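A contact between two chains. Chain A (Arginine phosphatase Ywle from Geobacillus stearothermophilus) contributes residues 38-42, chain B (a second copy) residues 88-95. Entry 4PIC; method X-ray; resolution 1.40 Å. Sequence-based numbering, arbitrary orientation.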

# COMPACT_ATOMS: atom_id res chain seq x y z
N VAL A 38 -0.20 3.11 -5.30
CA VAL A 38 0.64 2.26 -4.46
C VAL A 38 0.19 0.79 -4.45
O VAL A 38 1.01 -0.11 -4.32
N PHE A 39 -1.10 0.55 -4.65
CA PHE A 39 -1.64 -0.82 -4.61
C PHE A 39 -2.85 -0.81 -5.53
O PHE A 39 -3.98 -0.63 -5.08
N ALA A 40 -2.60 -0.98 -6.83
CA ALA A 40 -3.63 -0.74 -7.83
C ALA A 40 -3.64 -1.80 -8.91
O ALA A 40 -2.60 -2.37 -9.25
N ALA A 41 -4.84 -2.05 -9.44
CA ALA A 41 -5.00 -2.89 -10.62
C ALA A 41 -4.55 -2.13 -11.87
O ALA A 41 -4.46 -0.89 -11.87
N GLU A 42 -4.27 -2.86 -12.94
CA GLU A 42 -3.89 -2.27 -14.21
C GLU A 42 -5.11 -2.15 -15.11
O GLU A 42 -5.90 -3.09 -15.23
N ASP B 88 -8.15 -3.93 5.14
CA ASP B 88 -8.94 -3.06 4.29
C ASP B 88 -8.30 -2.88 2.92
O ASP B 88 -8.98 -2.93 1.89
N MSE B 89 -6.99 -2.70 2.88
CA MSE B 89 -6.30 -2.55 1.60
C MSE B 89 -6.41 -3.78 0.73
O MSE B 89 -6.64 -3.69 -0.47
N ILE B 90 -6.25 -4.95 1.36
CA ILE B 90 -6.31 -6.21 0.62
C ILE B 90 -7.69 -6.40 0.00
O ILE B 90 -7.81 -6.75 -1.18
N VAL B 91 -8.73 -6.14 0.79
CA VAL B 91 -10.10 -6.37 0.33
C VAL B 91 -10.49 -5.37 -0.75
O VAL B 91 -11.21 -5.71 -1.69
N GLU B 92 -9.98 -4.15 -0.65
CA GLU B 92 -10.26 -3.16 -1.68
C GLU B 92 -9.57 -3.55 -2.99
O GLU B 92 -10.16 -3.48 -4.06
N ARG B 93 -8.32 -4.01 -2.89
CA ARG B 93 -7.56 -4.36 -4.08
C ARG B 93 -8.01 -5.68 -4.70
O ARG B 93 -8.00 -5.84 -5.93
N PHE B 94 -8.39 -6.63 -3.84
CA PHE B 94 -8.78 -7.97 -4.25
C PHE B 94 -10.12 -8.33 -3.60
O PHE B 94 -10.16 -9.09 -2.63
N PRO B 95 -11.22 -7.78 -4.13
CA PRO B 95 -12.53 -7.98 -3.48
C PRO B 95 -12.93 -9.44 -3.43
O PRO B 95 -13.70 -9.84 -2.55

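The most unusual feature of this contact is that a charged arginine packs through its aliphatic stem on an aromatic ring and reaches the facing backbone with its guanidinium: no direct hydrogen bond joins the two stretches, and the one clear polar link between them runs through a water. B:Arg93, on the last turn of a helix, points its CA-to-CB bond toward chain A and lays its methylene groups over one face of the A:Phe39 ring. B:Arg93 CB lies 3.4 Å from A:Phe39 CE2, and B:Arg93 CG sits 3.7 Å from the centroid of that ring, 14° off its normal, a CH-pi contact over the face. Arginine suits this place because its aliphatic stem can cover an aromatic ring while its charged end rises from the ring face.

The stem takes chi1 t, chi2 p and chi3 t, a course that lifts the guanidinium off the ring face, to the backbone of A:Ala40 and A:Ala41. B:Arg93 CZ is 5.9 Å from the phenylalanine centroid, so any cation-pi attraction is weak at most. Instead, one face of the planar group lies against the peptide link, with B:Arg93 NE 3.3 Å from A:Ala40 C and 3.5 Å from A:Ala41 N. Closeness alone does not make a bond here: B:Arg93 NE and A:Ala40 O are 3.4 Å apart, but the angle is poor. Water 1 bridges them instead, accepting from B:Arg93 NE at 2.9 Å and donating to A:Ala40 O at 3.0 Å.

A:Phe39 supplies the other half of the packing and has the largest covered area in the contact. Its broad, flat apolar ring suits the place, offering a face to the B:Arg93 stem and an edge to the helix backbone at B:Met89 O and B:Ile90 CA. Its CA-to-CB bond points toward the helix, and chi1 t sends the ring along the surface formed by B:Met89, B:Ile90, B:Arg93 and B:Phe94. Near the ring plane, CE2 of A:Phe39 comes within 3.5 Å of B:Met89 O. That carbonyl already accepts the helical hydrogen bond from B:Arg93 N, at 3.0 Å, so the aromatic edge meets an oxygen with a backbone partner of its own.

B:Met89, present as selenomethionine, also points toward chain A. Its m, t, p rotamer brings the terminal methyl CE to 3.9 Å from A:Phe39 CB; a long, unbranched and apolar chain is well suited to reaching the base of the phenylalanine side chain. Near the tip of the ring, A:Phe39 CZ meets B:Phe94 CE2 at 3.8 Å. B:Phe94 leaves helical geometry, and although its CA-to-CB bond points sideways, its chi1 m ring comes nearer to chain A. The two ring planes meet obliquely at 75°, with centroids 5.9 Å apart.

A:Ala40 meets the guanidinium with its backbone, its CA-to-CB bond pointing away; the short side chain of A:Ala41 points sideways and places CB 3.7 Å from B:Arg93 NH1.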

# COMPACT_ATOMS: atom_id res chain seq x y z
CB VAL A 38 0.69 2.84 -3.03
CG1 VAL A 38 1.23 1.83 -2.05
CG2 VAL A 38 1.51 4.13 -3.01
CB PHE A 39 -2.02 -1.17 -3.17
CG PHE A 39 -2.23 -2.65 -2.90
CD1 PHE A 39 -1.46 -3.63 -3.52
CD2 PHE A 39 -3.18 -3.04 -1.98
CE1 PHE A 39 -1.65 -4.97 -3.22
CE2 PHE A 39 -3.37 -4.37 -1.67
CZ PHE A 39 -2.60 -5.33 -2.30
CB ALA A 40 -3.39 0.64 -8.47
CB ALA A 41 -6.43 -3.33 -10.75
CB GLU A 42 -2.83 -3.14 -14.89
CG GLU A 42 -1.73 -2.35 -15.60
CD GLU A 42 -0.75 -1.72 -14.63
OE1 GLU A 42 -0.77 -2.07 -13.43
OE2 GLU A 42 0.05 -0.87 -15.07
CB ASP B 88 -9.16 -1.70 4.95
CG ASP B 88 -10.08 -1.78 6.16
OD1 ASP B 88 -10.77 -2.80 6.32
OD2 ASP B 88 -10.11 -0.80 6.94
CB MSE B 89 -4.82 -2.24 1.81
CG MSE B 89 -4.54 -0.84 2.33
SE MSE B 89 -2.67 -0.43 2.50
CE MSE B 89 -2.25 -0.21 0.62
CB ILE B 90 -5.98 -7.39 1.54
CG1 ILE B 90 -4.52 -7.30 1.99
CG2 ILE B 90 -6.22 -8.71 0.82
CD1 ILE B 90 -4.21 -8.23 3.16
CB VAL B 91 -11.10 -6.34 1.51
CG1 VAL B 91 -12.55 -6.39 1.00
CG2 VAL B 91 -10.83 -7.52 2.44
CB GLU B 92 -9.83 -1.76 -1.23
CG GLU B 92 -10.11 -0.66 -2.25
CD GLU B 92 -11.59 -0.50 -2.56
OE1 GLU B 92 -12.43 -0.69 -1.66
OE2 GLU B 92 -11.91 -0.17 -3.73
CB ARG B 93 -6.07 -4.42 -3.74
CG ARG B 93 -5.19 -4.95 -4.85
CD ARG B 93 -5.06 -3.95 -6.01
NE ARG B 93 -4.11 -4.45 -6.99
CZ ARG B 93 -4.41 -5.32 -7.95
NH1 ARG B 93 -5.65 -5.79 -8.06
NH2 ARG B 93 -3.47 -5.73 -8.79
CB PHE B 94 -7.71 -8.98 -3.81
CG PHE B 94 -6.35 -8.78 -4.45
CD1 PHE B 94 -6.16 -9.06 -5.80
CD2 PHE B 94 -5.26 -8.35 -3.70
CE1 PHE B 94 -4.92 -8.89 -6.41
CE2 PHE B 94 -4.01 -8.19 -4.30
CZ PHE B 94 -3.84 -8.46 -5.66
CB PRO B 95 -13.50 -7.15 -4.33
CG PRO B 95 -12.78 -6.89 -5.62
CD PRO B 95 -11.31 -6.90 -5.31
O HOH W 1 -1.23 -4.17 -7.32